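Local coordinates for protein endonuclease 8-like L720 (PDB 4MB7) that is a member of the endonuclease VIII-like (Fpg/Nei) family, with an H2TH domain and a zinc-binding C-terminal region, at residues Q186-D191 with I238-R243; N182-Q186 with R263-W267. The contacts are given in a common frame with arbitrary orientation. Where two conformers were deposited one is given. Residue numbers count along the deposited sequence, not the author numbering.

Contact 1: residues Q186-D191 with I238-R243; sequences QEALYD and ILRIYR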
loop_
_atom_site.group_PDB
_atom_site.type_symbol
_atom_site.label_atom_id
_atom_site.label_comp_id
_atom_site.label_asym_id
_atom_site.label_seq_id
_atom_site.Cartn_x
_atom_site.Cartn_y
_atom_site.Cartn_z
ATOM N N GLN A 186 13.733 -0.280 -5.378
ATOM C CA GLN A 186 15.001 0.117 -5.987
ATOM C C GLN A 186 15.943 0.806 -4.999
ATOM O O GLN A 186 17.164 0.692 -5.119
ATOM C CB GLN A 186 14.778 0.974 -7.238
ATOM C CG GLN A 186 14.056 2.288 -7.009
ATOM C CD GLN A 186 13.588 2.917 -8.311
ATOM O OE1 GLN A 186 14.257 3.782 -8.872
ATOM N NE2 GLN A 186 12.435 2.474 -8.799
ATOM N N GLU A 187 15.379 1.511 -4.023
ATOM C CA GLU A 187 16.184 2.108 -2.963
ATOM C C GLU A 187 16.823 1.018 -2.105
ATOM O O GLU A 187 17.984 1.125 -1.706
ATOM C CB GLU A 187 15.338 3.035 -2.089
ATOM C CG GLU A 187 15.017 4.377 -2.727
ATOM C CD GLU A 187 16.235 5.273 -2.850
ATOM O OE1 GLU A 187 17.123 5.200 -1.975
ATOM O OE2 GLU A 187 16.304 6.051 -3.825
ATOM N N ALA A 188 16.059 -0.034 -1.829
ATOM C CA ALA A 188 16.555 -1.149 -1.031
ATOM C C ALA A 188 17.627 -1.925 -1.788
ATOM O O ALA A 188 18.636 -2.331 -1.212
ATOM C CB ALA A 188 15.417 -2.068 -0.640
ATOM N N LEU A 189 17.399 -2.126 -3.082
ATOM C CA LEU A 189 18.342 -2.864 -3.914
ATOM C C LEU A 189 19.688 -2.154 -4.014
ATOM O O LEU A 189 20.736 -2.801 -4.025
ATOM C CB LEU A 189 17.756 -3.126 -5.302
ATOM C CG LEU A 189 16.741 -4.270 -5.365
ATOM C CD1 LEU A 189 16.090 -4.348 -6.736
ATOM C CD2 LEU A 189 17.401 -5.595 -5.006
ATOM N N TYR A 190 19.663 -0.825 -4.078
ATOM C CA TYR A 190 20.906 -0.065 -4.086
ATOM C C TYR A 190 21.596 -0.127 -2.730
ATOM O O TYR A 190 22.817 -0.238 -2.649
ATOM C CB TYR A 190 20.680 1.397 -4.475
ATOM C CG TYR A 190 21.947 2.208 -4.340
ATOM C CD1 TYR A 190 22.965 2.092 -5.277
ATOM C CD2 TYR A 190 22.144 3.060 -3.259
ATOM C CE1 TYR A 190 24.135 2.811 -5.154
ATOM C CE2 TYR A 190 23.316 3.787 -3.128
ATOM C CZ TYR A 190 24.306 3.656 -4.081
ATOM O OH TYR A 190 25.476 4.371 -3.967
ATOM N N ASP A 191 20.801 -0.046 -1.669
ATOM C CA ASP A 191 21.314 -0.080 -0.304
ATOM C C ASP A 191 22.043 -1.397 -0.025
ATOM O O ASP A 191 22.976 -1.443 0.778
ATOM C CB ASP A 191 20.162 0.107 0.685
ATOM C CG ASP A 191 20.635 0.456 2.083
ATOM O OD1 ASP A 191 21.739 1.022 2.219
ATOM O OD2 ASP A 191 19.891 0.174 3.046
ATOM N N ILE A 238 16.313 11.535 1.889
ATOM C CA ILE A 238 16.631 10.155 2.251
ATOM C C ILE A 238 16.782 9.258 1.025
ATOM O O ILE A 238 17.316 8.153 1.124
ATOM C CB ILE A 238 15.560 9.536 3.172
ATOM C CG1 ILE A 238 14.232 9.403 2.430
ATOM C CG2 ILE A 238 15.398 10.351 4.447
ATOM C CD1 ILE A 238 13.524 8.101 2.706
ATOM N N LEU A 239 16.307 9.728 -0.124
ATOM C CA LEU A 239 16.407 8.958 -1.363
ATOM C C LEU A 239 17.827 9.014 -1.919
ATOM O O LEU A 239 18.443 10.077 -1.955
ATOM C CB LEU A 239 15.410 9.472 -2.401
ATOM C CG LEU A 239 13.933 9.424 -2.000
ATOM C CD1 LEU A 239 13.053 9.930 -3.134
ATOM C CD2 LEU A 239 13.530 8.014 -1.590
ATOM N N ARG A 240 18.339 7.867 -2.357
ATOM C CA ARG A 240 19.731 7.773 -2.785
ATOM C C ARG A 240 19.898 7.366 -4.249
ATOM O O ARG A 240 20.932 7.643 -4.855
ATOM C CB ARG A 240 20.503 6.804 -1.880
ATOM C CG ARG A 240 20.660 7.287 -0.445
ATOM C CD ARG A 240 20.978 6.136 0.500
ATOM N NE ARG A 240 22.262 5.507 0.207
ATOM C CZ ARG A 240 22.646 4.333 0.699
ATOM N NH1 ARG A 240 21.837 3.652 1.502
ATOM N NH2 ARG A 240 23.833 3.833 0.383
ATOM N N ILE A 241 18.891 6.708 -4.816
ATOM C CA ILE A 241 19.013 6.206 -6.183
ATOM C C ILE A 241 17.788 6.509 -7.050
ATOM O O ILE A 241 17.857 6.438 -8.276
ATOM C CB ILE A 241 19.303 4.686 -6.206
ATOM C CG1 ILE A 241 19.993 4.282 -7.513
ATOM C CG2 ILE A 241 18.027 3.885 -5.983
ATOM C CD1 ILE A 241 21.349 4.928 -7.711
ATOM N N TYR A 242 16.671 6.856 -6.416
ATOM C CA TYR A 242 15.433 7.092 -7.157
ATOM C C TYR A 242 15.527 8.318 -8.062
ATOM O O TYR A 242 15.702 9.440 -7.585
ATOM C CB TYR A 242 14.237 7.222 -6.212
ATOM C CG TYR A 242 12.919 7.382 -6.938
ATOM C CD1 TYR A 242 12.400 6.349 -7.708
ATOM C CD2 TYR A 242 12.195 8.564 -6.855
ATOM C CE1 TYR A 242 11.198 6.489 -8.376
ATOM C CE2 TYR A 242 10.990 8.714 -7.519
ATOM C CZ TYR A 242 10.498 7.672 -8.279
ATOM O OH TYR A 242 9.299 7.811 -8.942
ATOM N N ARG A 243 15.460 8.077 -9.361
ATOM C CA ARG A 243 15.489 9.131 -10.368
ATOM C C ARG A 243 16.754 9.965 -10.282
ATOM O O ARG A 243 16.750 11.141 -10.584
ATOM C CB ARG A 243 14.241 10.005 -10.269
ATOM C CG ARG A 243 13.033 9.334 -10.890
ATOM C CD ARG A 243 11.752 10.121 -10.706
ATOM N NE ARG A 243 10.651 9.452 -11.383
ATOM C CZ ARG A 243 9.424 9.945 -11.484
ATOM N NH1 ARG A 243 9.135 11.125 -10.946
ATOM N NH2 ARG A 243 8.491 9.260 -12.128
HETATM O O HOH W 1 14.252 5.865 -10.600
HETATM O O HOH W 2 16.928 5.581 1.071
HETATM O O HOH W 3 26.327 4.482 -1.156
HETATM O O HOH W 4 24.364 1.092 1.936
#

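Contact 2: residues N182-Q186 with R263-W267; sequences NILQQ and RMTTW. With SO4 (sulfate ion), chain D.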
loop_
_atom_site.group_PDB
_atom_site.type_symbol
_atom_site.label_atom_id
_atom_site.label_comp_id
_atom_site.label_asym_id
_atom_site.label_seq_id
_atom_site.Cartn_x
_atom_site.Cartn_y
_atom_site.Cartn_z
ATOM N N ASN A 182 7.459 0.841 -6.125
ATOM C CA ASN A 182 8.589 1.028 -7.031
ATOM C C ASN A 182 9.774 1.774 -6.422
ATOM O O ASN A 182 10.925 1.446 -6.698
ATOM C CB ASN A 182 8.135 1.730 -8.313
ATOM C CG ASN A 182 9.164 1.639 -9.419
ATOM O OD1 ASN A 182 9.802 0.603 -9.603
ATOM N ND2 ASN A 182 9.339 2.729 -10.157
ATOM N N ILE A 183 9.493 2.782 -5.602
ATOM C CA ILE A 183 10.558 3.546 -4.963
ATOM C C ILE A 183 11.302 2.704 -3.926
ATOM O O ILE A 183 12.532 2.685 -3.900
ATOM C CB ILE A 183 10.022 4.833 -4.308
ATOM C CG1 ILE A 183 9.453 5.774 -5.373
ATOM C CG2 ILE A 183 11.120 5.531 -3.520
ATOM C CD1 ILE A 183 8.988 7.107 -4.827
ATOM N N LEU A 184 10.548 2.002 -3.085
ATOM C CA LEU A 184 11.127 1.176 -2.028
ATOM C C LEU A 184 12.022 0.065 -2.567
ATOM O O LEU A 184 13.125 -0.149 -2.063
ATOM C CB LEU A 184 10.027 0.566 -1.157
ATOM C CG LEU A 184 9.407 1.462 -0.085
ATOM C CD1 LEU A 184 8.171 0.801 0.514
ATOM C CD2 LEU A 184 10.425 1.776 0.999
ATOM N N GLN A 185 11.543 -0.643 -3.585
ATOM C CA GLN A 185 12.273 -1.786 -4.120
ATOM C C GLN A 185 13.648 -1.406 -4.675
ATOM O O GLN A 185 14.623 -2.118 -4.449
ATOM C CB GLN A 185 11.434 -2.544 -5.160
ATOM C CG GLN A 185 11.077 -1.753 -6.409
ATOM C CD GLN A 185 12.079 -1.957 -7.531
ATOM O OE1 GLN A 185 12.965 -2.804 -7.439
ATOM N NE2 GLN A 185 11.940 -1.181 -8.600
ATOM N N GLN A 186 13.733 -0.280 -5.378
ATOM C CA GLN A 186 15.001 0.117 -5.987
ATOM C C GLN A 186 15.943 0.806 -4.999
ATOM O O GLN A 186 17.164 0.692 -5.119
ATOM C CB GLN A 186 14.778 0.974 -7.238
ATOM C CG GLN A 186 14.056 2.288 -7.009
ATOM C CD GLN A 186 13.588 2.917 -8.311
ATOM O OE1 GLN A 186 14.257 3.782 -8.872
ATOM N NE2 GLN A 186 12.435 2.474 -8.799
ATOM N N ARG A 263 8.191 -2.049 -14.564
ATOM C CA ARG A 263 8.532 -0.826 -13.834
ATOM C C ARG A 263 9.958 -0.136 -13.827
ATOM O O ARG A 263 11.124 -0.669 -13.855
ATOM C CB ARG A 263 8.297 -1.025 -12.338
ATOM C CG ARG A 263 7.002 -1.726 -11.994
ATOM C CD ARG A 263 5.814 -0.927 -12.487
ATOM N NE ARG A 263 5.747 0.399 -11.886
ATOM C CZ ARG A 263 5.242 0.651 -10.684
ATOM N NH1 ARG A 263 4.775 -0.337 -9.937
ATOM N NH2 ARG A 263 5.221 1.890 -10.230
ATOM N N MET A 264 9.867 1.168 -13.941
ATOM C CA MET A 264 11.046 1.908 -14.310
ATOM C C MET A 264 11.976 1.914 -13.111
ATOM O O MET A 264 11.627 2.452 -12.066
ATOM C CB MET A 264 10.641 3.335 -14.669
ATOM C CG MET A 264 11.783 4.263 -15.038
ATOM S SD MET A 264 12.427 3.985 -16.700
ATOM C CE MET A 264 10.935 3.722 -17.652
ATOM N N THR A 265 13.166 1.342 -13.271
ATOM C CA THR A 265 14.092 1.206 -12.151
ATOM C C THR A 265 15.441 1.852 -12.448
ATOM O O THR A 265 16.023 1.633 -13.510
ATOM C CB THR A 265 14.328 -0.278 -11.809
ATOM O OG1 THR A 265 13.070 -0.927 -11.578
ATOM C CG2 THR A 265 15.204 -0.421 -10.574
ATOM N N THR A 266 15.931 2.652 -11.506
ATOM C CA THR A 266 17.267 3.224 -11.601
ATOM C C THR A 266 18.231 2.425 -10.733
ATOM O O THR A 266 17.968 2.198 -9.553
ATOM C CB THR A 266 17.292 4.692 -11.142
ATOM O OG1 THR A 266 16.491 5.487 -12.025
ATOM C CG2 THR A 266 18.715 5.227 -11.143
ATOM N N TRP A 267 19.340 1.990 -11.321
ATOM C CA TRP A 267 20.352 1.257 -10.568
ATOM C C TRP A 267 21.757 1.625 -11.019
ATOM O O TRP A 267 21.965 2.056 -12.152
ATOM C CB TRP A 267 20.138 -0.255 -10.692
ATOM C CG TRP A 267 20.550 -0.838 -12.014
ATOM C CD1 TRP A 267 21.798 -1.268 -12.368
ATOM C CD2 TRP A 267 19.711 -1.073 -13.152
ATOM N NE1 TRP A 267 21.788 -1.747 -13.654
ATOM C CE2 TRP A 267 20.519 -1.638 -14.158
ATOM C CE3 TRP A 267 18.354 -0.855 -13.419
ATOM C CZ2 TRP A 267 20.017 -1.991 -15.410
ATOM C CZ3 TRP A 267 17.858 -1.206 -14.664
ATOM C CH2 TRP A 267 18.688 -1.767 -15.642
HETATM S S SO4 D . 4.017 1.623 -7.075
HETATM O O1 SO4 D . 3.244 1.479 -5.845
HETATM O O2 SO4 D . 3.132 2.046 -8.158
HETATM O O3 SO4 D . 5.059 2.627 -6.879
HETATM O O4 SO4 D . 4.625 0.342 -7.422
HETATM O O HOH W 5 18.315 0.030 -7.534
HETATM O O HOH W 1 14.252 5.865 -10.600
#

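Contact 1: residues Q186-D191 with I238-R243
The last turns of helix 182-191, part of the H2TH (helix-two-turn-helix) region, run beside an irregular segment, 238-243, that leads from helix 205-230 toward the zinc-binding region. The two backbones come closest at E187 and I241, whose CA atoms are 5.9 Å apart. At that point the carboxylate of E187 accepts hydrogen bonds from three successive backbone amides: R240 N lies 3.0 Å from E187 OE1, I241 N 2.8 Å from E187 OE2, and Y242 N 2.7 Å from the same OE2. The segment, which has no regular helix or strand, thus curls round one acidic group. A water links E187 OE1 to the carbonyl O of I238. About one helical turn beyond E187, Y190 packs against I241, whose CG2 is 3.9 Å from Y190 CB and whose CD1 lies over a face of the ring; the other surroundings of this tyrosine include P248 and C271, the latter a zinc ligand. R240 extends toward the C-terminal end of the helix, one face of its guanidinium over Y190 CD2, and meets D191, whose OD2 is also bound by K217 and S214. The salt bridge between D191 OD1 and R240 NH1 measures 2.7 Å, and a water joins that same OD1 to R240 NH2.

Contact 2: residues N182-Q186 with R263-W267
Three amide side chains on the first turn or so of a helix, N182, Q185 and Q186, reach across to a strand and bond to it, while Q185 also bonds to the N182 side chain and Q186 to the N182 carbonyl. Segment 182-186 opens helix 182-191 of the H2TH region, while 263-267 is the second strand of a two-stranded antiparallel hairpin that belongs to the zinc-finger region. Their axes approach to 8.7 Å at 33°, close enough for side chains to span the gap. N182 ND2 donates to M264 O at 3.0 Å, and Q185 NE2 lies 3.2 Å from T265 OG1 and 3.0 Å from N182 OD1. Q186 NE2 bonds mainly to its own helix, 2.8 Å from N182 O; its bond to M264 O and that from T266 N to Q186 OE1 are weak. Apolar contact is slight, with Q186 CB 3.6 Å from T265 CG2. At the helix start a sulfate ion, probably from the crystallisation liquor, is held by N182 N, 3.1 Å from its O3, and by R263 NH1, 2.6 Å from its O4; K49 also binds it. Beyond the contact, T265 and W267 pair with strand 254-258, Q185 bonds to T168 of helix 167-171, and L184 packs on helix 205-230.

Overall arrangement
Both contacts are built on helix 182-191 and share Q186, their centres only 7 Å apart, and both are partly buried. Contact 2 uses the start of the helix and contact 1 its end, so the H2TH helix is joined to the hairpin strand and to the segment leading toward the zinc site. Their chemistry differs: an acidic side chain serving backbone amides, with a salt bridge at the outer end, in contact 1; mostly neutral amide, hydroxyl and carbonyl groups in contact 2, with R263 and a sulfate at its margin. The two partner segments also touch, I241 O lying 3.2 Å from T266 CG2, and one water bound to Q186 OE1 reaches both R243 N and T266 OG1.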